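Local coordinates for protein ATPase associated with various cellular activities, AAA_5 (Staphylothermus marinus, PDB 6N0S) that probably hydrolyses ATP as the McrB motor of a restriction endonuclease, this piece being its N-terminal EVE-like domain, which probably binds nucleic acid, at residues Trp13-Asn18 with Asp25-Thr30; Leu69-Ile74 with Ile156-Trp161; Asn145-Asp150 with Glu175-Arg180. All coordinates share one frame; numbering follows the deposited sequence.

Contact 1: residues Trp13-Asn18 with Asp25-Thr30; sequences WVEINN and DHIGLT
Glu-15 and Asn-17 both reach from their strand toward Ile-27 in the 25-30 loop, each meeting a different branch of the isoleucine. Glu-15 approaches at a slant and brings OE1 to 3.9 Å from Ile-27 CG2. Asn-17 and Ile-27 approach from opposite directions, the amide setting Asn-17 CG 3.9 Å from Ile-27 CD1. With chi1 at -69°, Ile-27 holds CG1 beside its backbone N and CG2 beside its carbonyl carbon, so CD1 and CG2 reach different partners. Within the strand, Asn-17 ND2 donates to Glu-15 OE1 over 3.2 Å, nearly straight at 170°; the bond lies in the amide plane yet arrives from well above the carboxylate plane. A water also donates to Glu-15 OE1 at 2.9 Å. The same water donates to Thr-30 O at 2.6 Å and accepts from Gly-28 N, tying the buried carboxylate to the loop backbone. His-59 ND1 bonds Glu-15 OE1 as well, Tyr-165 OH takes OE2, and Asn-17 ND2 has a further partner in Tyr-60 O. Strand 12-17 runs between strands 54-61 and 166-169; Ile-27 rests on His-59 and Ile-61 of the former, and the loop leads into strand 30-34, with Leu-29 and Thr-30 against helix 92-105.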
loop_
_atom_site.group_PDB
_atom_site.type_symbol
_atom_site.label_atom_id
_atom_site.label_comp_id
_atom_site.label_asym_id
_atom_site.label_seq_id
_atom_site.Cartn_x
_atom_site.Cartn_y
_atom_site.Cartn_z
ATOM N N TRP A 13 3.846 -6.058 6.336
ATOM C CA TRP A 13 2.504 -5.572 6.020
ATOM C C TRP A 13 2.217 -5.847 4.557
ATOM O O TRP A 13 3.144 -5.983 3.740
ATOM C CB TRP A 13 2.338 -4.058 6.318
ATOM C CG TRP A 13 2.357 -3.735 7.778
ATOM C CD1 TRP A 13 3.412 -3.821 8.618
ATOM C CD2 TRP A 13 1.239 -3.297 8.575
ATOM N NE1 TRP A 13 3.026 -3.457 9.893
ATOM C CE2 TRP A 13 1.695 -3.129 9.882
ATOM C CE3 TRP A 13 -0.094 -3.013 8.289
ATOM C CZ2 TRP A 13 0.853 -2.702 10.916
ATOM C CZ3 TRP A 13 -0.902 -2.572 9.274
ATOM C CH2 TRP A 13 -0.444 -2.436 10.588
ATOM N N VAL A 14 0.924 -5.959 4.236
ATOM C CA VAL A 14 0.435 -6.093 2.857
ATOM C C VAL A 14 -0.344 -4.844 2.477
ATOM O O VAL A 14 -1.186 -4.376 3.240
ATOM C CB VAL A 14 -0.456 -7.329 2.678
ATOM C CG1 VAL A 14 -1.115 -7.346 1.291
ATOM C CG2 VAL A 14 0.349 -8.616 2.870
ATOM N N GLU A 15 -0.059 -4.310 1.312
ATOM C CA GLU A 15 -0.853 -3.248 0.708
ATOM C C GLU A 15 -1.866 -3.898 -0.230
ATOM O O GLU A 15 -1.481 -4.615 -1.168
ATOM C CB GLU A 15 0.039 -2.269 -0.069
ATOM C CG GLU A 15 -0.728 -1.080 -0.670
ATOM C CD GLU A 15 -0.032 -0.357 -1.831
ATOM O OE1 GLU A 15 0.593 -1.007 -2.688
ATOM O OE2 GLU A 15 -0.121 0.884 -1.880
ATOM N N ILE A 16 -3.149 -3.609 -0.011
ATOM C CA ILE A 16 -4.243 -4.164 -0.796
ATOM C C ILE A 16 -4.721 -3.128 -1.827
ATOM O O ILE A 16 -5.125 -2.018 -1.467
ATOM C CB ILE A 16 -5.379 -4.613 0.129
ATOM C CG1 ILE A 16 -4.862 -5.703 1.071
ATOM C CG2 ILE A 16 -6.543 -5.172 -0.696
ATOM C CD1 ILE A 16 -5.677 -5.862 2.223
ATOM N N ASN A 17 -4.641 -3.481 -3.103
ATOM C CA ASN A 17 -5.064 -2.646 -4.239
ATOM C C ASN A 17 -6.294 -3.329 -4.849
ATOM O O ASN A 17 -6.177 -4.243 -5.664
ATOM C CB ASN A 17 -3.927 -2.499 -5.234
ATOM C CG ASN A 17 -2.710 -1.795 -4.637
ATOM O OD1 ASN A 17 -2.647 -0.579 -4.623
ATOM N ND2 ASN A 17 -1.742 -2.570 -4.133
ATOM N N ASN A 18 -7.474 -2.937 -4.373
ATOM C CA ASN A 18 -8.726 -3.620 -4.675
ATOM C C ASN A 18 -9.621 -2.889 -5.665
ATOM O O ASN A 18 -10.713 -3.376 -5.960
ATOM C CB ASN A 18 -9.522 -3.812 -3.387
ATOM C CG ASN A 18 -9.856 -5.252 -3.125
ATOM O OD1 ASN A 18 -9.006 -6.140 -3.253
ATOM N ND2 ASN A 18 -11.112 -5.502 -2.773
ATOM N N ASP A 25 1.828 0.331 -12.572
ATOM C CA ASP A 25 3.214 0.785 -12.607
ATOM C C ASP A 25 3.578 1.625 -11.387
ATOM O O ASP A 25 4.757 1.718 -11.030
ATOM C CB ASP A 25 3.465 1.607 -13.884
ATOM C CG ASP A 25 3.404 0.768 -15.161
ATOM O OD1 ASP A 25 3.258 -0.468 -15.071
ATOM O OD2 ASP A 25 3.536 1.350 -16.263
ATOM N N HIS A 26 2.606 2.253 -10.746
ATOM C CA HIS A 26 2.897 3.047 -9.560
ATOM C C HIS A 26 3.061 2.202 -8.296
ATOM O O HIS A 26 3.428 2.745 -7.246
ATOM C CB HIS A 26 1.774 4.013 -9.327
ATOM C CG HIS A 26 0.488 3.323 -9.027
ATOM N ND1 HIS A 26 -0.125 2.474 -9.927
ATOM C CD2 HIS A 26 -0.267 3.303 -7.905
ATOM C CE1 HIS A 26 -1.222 1.979 -9.377
ATOM N NE2 HIS A 26 -1.332 2.472 -8.156
ATOM N N ILE A 27 2.747 0.922 -8.361
ATOM C CA ILE A 27 2.719 0.090 -7.160
ATOM C C ILE A 27 4.147 -0.223 -6.767
ATOM O O ILE A 27 4.950 -0.649 -7.604
ATOM C CB ILE A 27 1.902 -1.187 -7.382
ATOM C CG1 ILE A 27 0.428 -0.802 -7.531
ATOM C CG2 ILE A 27 2.020 -2.140 -6.121
ATOM C CD1 ILE A 27 -0.494 -1.943 -7.877
ATOM N N GLY A 28 4.480 0.040 -5.504
ATOM C CA GLY A 28 5.834 -0.105 -5.038
ATOM C C GLY A 28 6.544 1.202 -4.801
ATOM O O GLY A 28 7.648 1.189 -4.245
ATOM N N LEU A 29 5.929 2.332 -5.146
ATOM C CA LEU A 29 6.520 3.644 -4.942
ATOM C C LEU A 29 6.045 4.359 -3.690
ATOM O O LEU A 29 6.823 5.103 -3.069
ATOM C CB LEU A 29 6.217 4.529 -6.155
ATOM C CG LEU A 29 6.737 4.020 -7.479
ATOM C CD1 LEU A 29 6.324 5.023 -8.564
ATOM C CD2 LEU A 29 8.241 3.825 -7.442
ATOM N N THR A 30 4.772 4.223 -3.334
ATOM C CA THR A 30 4.261 4.889 -2.145
ATOM C C THR A 30 3.150 4.064 -1.540
ATOM O O THR A 30 2.634 3.126 -2.149
ATOM C CB THR A 30 3.709 6.298 -2.414
ATOM O OG1 THR A 30 2.494 6.195 -3.170
ATOM C CG2 THR A 30 4.707 7.159 -3.155
HETATM O O HOH W 1 2.521 0.947 -3.597
#

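Contact 2: residues Leu69-Ile74 with Ile156-Trp161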
loop_
_atom_site.group_PDB
_atom_site.type_symbol
_atom_site.label_atom_id
_atom_site.label_comp_id
_atom_site.label_asym_id
_atom_site.label_seq_id
_atom_site.Cartn_x
_atom_site.Cartn_y
_atom_site.Cartn_z
ATOM N N LEU A 69 -3.751 -10.050 -13.453
ATOM C CA LEU A 69 -3.049 -10.195 -12.187
ATOM C C LEU A 69 -3.988 -10.077 -10.988
ATOM O O LEU A 69 -3.535 -9.867 -9.855
ATOM C CB LEU A 69 -1.918 -9.164 -12.119
ATOM C CG LEU A 69 -0.844 -9.334 -13.208
ATOM C CD1 LEU A 69 0.124 -8.149 -13.252
ATOM C CD2 LEU A 69 -0.056 -10.648 -13.019
ATOM N N GLY A 70 -5.293 -10.238 -11.210
ATOM C CA GLY A 70 -6.224 -10.208 -10.096
ATOM C C GLY A 70 -5.920 -11.288 -9.070
ATOM O O GLY A 70 -5.508 -12.398 -9.404
ATOM N N LYS A 71 -6.141 -10.961 -7.802
ATOM C CA LYS A 71 -5.900 -11.881 -6.693
ATOM C C LYS A 71 -4.501 -12.491 -6.770
ATOM O O LYS A 71 -4.325 -13.707 -6.823
ATOM C CB LYS A 71 -6.961 -12.982 -6.656
ATOM C CG LYS A 71 -8.335 -12.514 -6.196
ATOM C CD LYS A 71 -9.352 -13.648 -6.215
ATOM C CE LYS A 71 -10.343 -13.521 -5.071
ATOM N NZ LYS A 71 -9.628 -13.627 -3.774
ATOM N N THR A 72 -3.490 -11.618 -6.759
ATOM C CA THR A 72 -2.109 -12.090 -6.758
ATOM C C THR A 72 -1.248 -11.105 -5.989
ATOM O O THR A 72 -1.548 -9.909 -5.909
ATOM C CB THR A 72 -1.553 -12.301 -8.201
ATOM O OG1 THR A 72 -0.949 -11.105 -8.686
ATOM C CG2 THR A 72 -2.661 -12.660 -9.140
ATOM N N PHE A 73 -0.183 -11.634 -5.401
ATOM C CA PHE A 73 0.855 -10.813 -4.810
ATOM C C PHE A 73 1.903 -10.606 -5.892
ATOM O O PHE A 73 2.454 -11.580 -6.408
ATOM C CB PHE A 73 1.438 -11.488 -3.567
ATOM C CG PHE A 73 0.401 -11.819 -2.537
ATOM C CD1 PHE A 73 -0.282 -13.012 -2.594
ATOM C CD2 PHE A 73 0.099 -10.931 -1.540
ATOM C CE1 PHE A 73 -1.255 -13.333 -1.661
ATOM C CE2 PHE A 73 -0.883 -11.246 -0.573
ATOM C CZ PHE A 73 -1.564 -12.430 -0.662
ATOM N N ILE A 74 2.185 -9.355 -6.234
ATOM C CA ILE A 74 3.012 -9.091 -7.404
ATOM C C ILE A 74 4.456 -8.711 -7.076
ATOM O O ILE A 74 5.323 -8.816 -7.951
ATOM C CB ILE A 74 2.379 -8.011 -8.317
ATOM C CG1 ILE A 74 2.284 -6.652 -7.606
ATOM C CG2 ILE A 74 1.021 -8.506 -8.872
ATOM C CD1 ILE A 74 1.927 -5.522 -8.597
ATOM N N ILE A 156 -2.526 -17.299 4.802
ATOM C CA ILE A 156 -2.991 -15.964 5.171
ATOM C C ILE A 156 -4.517 -15.975 5.216
ATOM O O ILE A 156 -5.156 -16.904 4.714
ATOM C CB ILE A 156 -2.450 -14.882 4.208
ATOM C CG1 ILE A 156 -2.636 -15.251 2.722
ATOM C CG2 ILE A 156 -0.955 -14.636 4.470
ATOM C CD1 ILE A 156 -4.006 -14.903 2.116
ATOM N N SER A 157 -5.121 -14.946 5.801
ATOM C CA SER A 157 -6.559 -14.940 5.989
ATOM C C SER A 157 -7.156 -13.764 5.227
ATOM O O SER A 157 -7.391 -12.685 5.783
ATOM C CB SER A 157 -6.918 -14.894 7.488
ATOM O OG SER A 157 -8.280 -15.260 7.613
ATOM N N HIS A 158 -7.450 -14.007 3.960
ATOM C CA HIS A 158 -7.994 -12.975 3.085
ATOM C C HIS A 158 -9.334 -12.443 3.593
ATOM O O HIS A 158 -9.641 -11.267 3.390
ATOM C CB HIS A 158 -8.105 -13.560 1.665
ATOM C CG HIS A 158 -8.753 -12.660 0.665
ATOM N ND1 HIS A 158 -10.119 -12.586 0.506
ATOM C CD2 HIS A 158 -8.221 -11.848 -0.282
ATOM C CE1 HIS A 158 -10.405 -11.730 -0.458
ATOM N NE2 HIS A 158 -9.269 -11.274 -0.961
ATOM N N ILE A 159 -10.124 -13.267 4.289
ATOM C CA ILE A 159 -11.457 -12.820 4.692
ATOM C C ILE A 159 -11.373 -11.629 5.651
ATOM O O ILE A 159 -12.295 -10.808 5.713
ATOM C CB ILE A 159 -12.247 -14.008 5.282
ATOM C CG1 ILE A 159 -13.709 -13.637 5.502
ATOM C CG2 ILE A 159 -11.632 -14.505 6.589
ATOM C CD1 ILE A 159 -14.393 -13.188 4.257
ATOM N N THR A 160 -10.263 -11.483 6.376
ATOM C CA THR A 160 -10.126 -10.377 7.315
ATOM C C THR A 160 -9.667 -9.099 6.649
ATOM O O THR A 160 -9.650 -8.058 7.311
ATOM C CB THR A 160 -9.165 -10.733 8.466
ATOM O OG1 THR A 160 -7.819 -10.815 8.008
ATOM C CG2 THR A 160 -9.524 -12.060 9.091
ATOM N N TRP A 161 -9.353 -9.151 5.346
ATOM C CA TRP A 161 -8.839 -8.030 4.581
ATOM C C TRP A 161 -9.937 -7.164 3.988
ATOM O O TRP A 161 -9.641 -6.137 3.359
ATOM C CB TRP A 161 -7.933 -8.560 3.454
ATOM C CG TRP A 161 -6.691 -9.202 3.967
ATOM C CD1 TRP A 161 -6.349 -9.382 5.274
ATOM C CD2 TRP A 161 -5.615 -9.758 3.191
ATOM N NE1 TRP A 161 -5.122 -9.988 5.362
ATOM C CE2 TRP A 161 -4.655 -10.244 4.107
ATOM C CE3 TRP A 161 -5.373 -9.896 1.819
ATOM C CZ2 TRP A 161 -3.481 -10.857 3.702
ATOM C CZ3 TRP A 161 -4.201 -10.496 1.415
ATOM C CH2 TRP A 161 -3.259 -10.960 2.354
#
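Phe-73 and Trp-161 meet edge to edge: the two side chains come from opposite directions, and Phe-73 CZ stops 3.8 Å from Trp-161 CH2, each atom lying near the plane of the other ring. Ile-156 adds its CD1 at the same rim of the phenylalanine, 4.4 Å from Phe-73 CZ. A second, more peripheral meeting joins Lys-71 to His-158. The lysine crosses the histidine at about a right angle and, bent near its end, holds NZ over one face of the imidazole toward its rim, 3.7 Å from His-158 NE2.

The next shell fixes these groups. A short 3-10 turn, with Trp-161 N bonded to His-158 O at 2.9 Å, folds the segment so that Ser-157 O and His-158 CA lie over one face of the Trp-161 indole. Ser-157 O itself accepts from both Thr-160 N and Thr-160 OG1. Phe-73 also packs on Tyr-60, Ile-58, Val-152 and Ile-177. An alanine in place of Phe-73 would probably take from Trp-161 and Ile-156 the aromatic rim they pack on and leave a gap between sheet and loop. At the start of strand 72-80, Lys-71 and Thr-72 both face Ile-61: this is a G1 beta bulge, and Lys-71 takes the left-handed backbone conformation (phi 51°, psi 59°) that goes with its first position.

Contact 3: residues Asn145-Asp150 with Glu175-Arg180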
loop_
_atom_site.group_PDB
_atom_site.type_symbol
_atom_site.label_atom_id
_atom_site.label_comp_id
_atom_site.label_asym_id
_atom_site.label_seq_id
_atom_site.Cartn_x
_atom_site.Cartn_y
_atom_site.Cartn_z
ATOM N N ASN A 145 7.596 -14.872 -10.659
ATOM C CA ASN A 145 6.333 -15.599 -10.771
ATOM C C ASN A 145 5.326 -14.936 -9.840
ATOM O O ASN A 145 5.499 -15.005 -8.618
ATOM C CB ASN A 145 6.479 -17.084 -10.411
ATOM C CG ASN A 145 7.808 -17.681 -10.850
ATOM O OD1 ASN A 145 8.705 -17.957 -10.034
ATOM N ND2 ASN A 145 7.933 -17.897 -12.151
ATOM N N PRO A 146 4.277 -14.297 -10.344
ATOM C CA PRO A 146 3.247 -13.758 -9.445
ATOM C C PRO A 146 2.705 -14.851 -8.531
ATOM O O PRO A 146 2.419 -15.973 -8.953
ATOM C CB PRO A 146 2.178 -13.213 -10.401
ATOM C CG PRO A 146 2.943 -12.933 -11.684
ATOM C CD PRO A 146 4.003 -14.004 -11.755
ATOM N N VAL A 147 2.588 -14.526 -7.259
ATOM C CA VAL A 147 2.054 -15.468 -6.288
ATOM C C VAL A 147 0.533 -15.346 -6.282
ATOM O O VAL A 147 -0.020 -14.368 -5.780
ATOM C CB VAL A 147 2.652 -15.220 -4.902
ATOM C CG1 VAL A 147 2.167 -16.260 -3.952
ATOM C CG2 VAL A 147 4.164 -15.256 -4.959
ATOM N N LYS A 148 -0.145 -16.350 -6.827
ATOM C CA LYS A 148 -1.597 -16.351 -6.846
ATOM C C LYS A 148 -2.109 -16.604 -5.430
ATOM O O LYS A 148 -1.493 -17.340 -4.649
ATOM C CB LYS A 148 -2.138 -17.421 -7.811
ATOM C CG LYS A 148 -1.734 -17.294 -9.309
ATOM C CD LYS A 148 -2.797 -16.542 -10.140
ATOM C CE LYS A 148 -2.283 -16.077 -11.529
ATOM N NZ LYS A 148 -2.190 -17.177 -12.559
ATOM N N TYR A 149 -3.221 -15.950 -5.096
ATOM C CA TYR A 149 -3.857 -16.130 -3.796
ATOM C C TYR A 149 -4.094 -17.600 -3.480
ATOM O O TYR A 149 -3.844 -18.061 -2.355
ATOM C CB TYR A 149 -5.176 -15.362 -3.792
ATOM C CG TYR A 149 -6.081 -15.687 -2.626
ATOM C CD1 TYR A 149 -5.658 -15.495 -1.327
ATOM C CD2 TYR A 149 -7.364 -16.185 -2.838
ATOM C CE1 TYR A 149 -6.485 -15.802 -0.256
ATOM C CE2 TYR A 149 -8.203 -16.493 -1.781
ATOM C CZ TYR A 149 -7.764 -16.297 -0.487
ATOM O OH TYR A 149 -8.596 -16.608 0.583
ATOM N N ASP A 150 -4.577 -18.359 -4.466
ATOM C CA ASP A 150 -4.858 -19.775 -4.246
ATOM C C ASP A 150 -3.633 -20.547 -3.755
ATOM O O ASP A 150 -3.787 -21.577 -3.094
ATOM C CB ASP A 150 -5.401 -20.392 -5.532
ATOM C CG ASP A 150 -5.990 -21.760 -5.306
ATOM O OD1 ASP A 150 -7.040 -21.855 -4.622
ATOM O OD2 ASP A 150 -5.395 -22.743 -5.797
ATOM N N GLU A 175 7.532 -14.954 4.752
ATOM C CA GLU A 175 8.406 -15.974 4.192
ATOM C C GLU A 175 7.653 -16.908 3.268
ATOM O O GLU A 175 8.207 -17.365 2.258
ATOM C CB GLU A 175 9.076 -16.768 5.319
ATOM C CG GLU A 175 10.071 -15.957 6.106
ATOM C CD GLU A 175 11.074 -16.809 6.871
ATOM O OE1 GLU A 175 10.744 -17.959 7.246
ATOM O OE2 GLU A 175 12.193 -16.305 7.127
ATOM N N ALA A 176 6.387 -17.188 3.568
ATOM C CA ALA A 176 5.631 -18.092 2.710
ATOM C C ALA A 176 5.404 -17.494 1.322
ATOM O O ALA A 176 5.486 -18.202 0.308
ATOM C CB ALA A 176 4.289 -18.428 3.361
ATOM N N ILE A 177 5.054 -16.208 1.264
ATOM C CA ILE A 177 4.809 -15.533 -0.007
ATOM C C ILE A 177 6.128 -15.241 -0.708
ATOM O O ILE A 177 6.301 -15.511 -1.902
ATOM C CB ILE A 177 4.005 -14.238 0.237
ATOM C CG1 ILE A 177 2.568 -14.545 0.673
ATOM C CG2 ILE A 177 3.987 -13.353 -1.013
ATOM C CD1 ILE A 177 1.832 -13.305 1.241
ATOM N N HIS A 178 7.067 -14.666 0.037
ATOM C CA HIS A 178 8.396 -14.391 -0.479
ATOM C C HIS A 178 9.016 -15.626 -1.111
ATOM O O HIS A 178 9.667 -15.532 -2.152
ATOM C CB HIS A 178 9.280 -13.885 0.655
ATOM C CG HIS A 178 10.653 -13.465 0.216
ATOM N ND1 HIS A 178 10.882 -12.322 -0.517
ATOM C CD2 HIS A 178 11.871 -14.008 0.452
ATOM C CE1 HIS A 178 12.181 -12.192 -0.732
ATOM N NE2 HIS A 178 12.803 -13.198 -0.145
ATOM N N SER A 179 8.823 -16.792 -0.496
ATOM C CA SER A 179 9.465 -18.015 -0.959
ATOM C C SER A 179 8.790 -18.570 -2.201
ATOM O O SER A 179 9.258 -19.566 -2.760
ATOM C CB SER A 179 9.472 -19.073 0.163
ATOM O OG SER A 179 8.254 -19.811 0.207
ATOM N N ARG A 180 7.699 -17.951 -2.633
ATOM C CA ARG A 180 6.985 -18.364 -3.820
ATOM C C ARG A 180 7.274 -17.377 -4.952
ATOM O O ARG A 180 7.822 -16.285 -4.766
ATOM C CB ARG A 180 5.485 -18.493 -3.522
ATOM C CG ARG A 180 5.113 -19.840 -2.928
ATOM C CD ARG A 180 3.748 -19.838 -2.275
ATOM N NE ARG A 180 3.362 -21.162 -1.779
ATOM C CZ ARG A 180 3.464 -21.582 -0.513
ATOM N NH1 ARG A 180 3.938 -20.806 0.464
ATOM N NH2 ARG A 180 3.064 -22.806 -0.216
#
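Val-147, on the outermost strand 138-148 of the larger sheet, packs against Ile-177 in the last turn of helix 171-178 and Arg-180 just beyond it. The valine does the touching with both methyls. Its CG1 stands anti to the backbone N (chi1 -176°), and this turns CG2 into the end of the helix, 3.7 Å from Ile-177 O. Ile-177 O accepts from Arg-180 N at 2.9 Å, so the methyl lies beside an oxygen that already has a donor. The same CG2 of Val-147 is 3.8 Å from Arg-180 CB, while the other methyl, CG1, comes to 4.0 Å from that CB. A looser apolar contact links Val-147 CG2 with Ile-177 CG2 at 4.4 Å.

Only the root of the arginine takes part. Its side chain crosses the valine at about a right angle and runs extended from CG to NE, carrying the guanidinium away from the strand and back toward the last turn of helix 171-178. There Arg-180 NH1 donates to Ala-176 O over 3.0 Å with an angle of 157°; the acceptor lies in the guanidinium plane, but the donor stands above the carbonyl plane. Phe-73 of the neighbouring strand touches both Val-147 and Ile-177, and Val-152 touches Arg-180. The arrangement is that of the last turn of a helix packed over the face of a mixed sheet beside its outermost strand.

Overall arrangement
All three contacts reach the five-stranded sheet of this EVE-like domain, which shares structural homology with PUA-like RNA-binding proteins. Contacts 1 and 2 have centres 12 Å apart and touch, Ile-16 CD1 lying 3.7 Å from Trp-161 CB and Ile-27 CG2 4.2 Å from Ile-74 CD1. Contacts 2 and 3, centres 10 Å apart, share neighbouring strands: Phe-73 N is 2.8 Å from Val-147 O and Tyr-149 N 3.0 Å from Lys-71 O, both probable hydrogen bonds. Contacts 1 and 3 do not touch, their centres standing 16 Å apart. A sulfate, probably from the crystallisation liquor, sits about 5 Å from the side chain of Glu-15 in contact 1 and may mark a pocket.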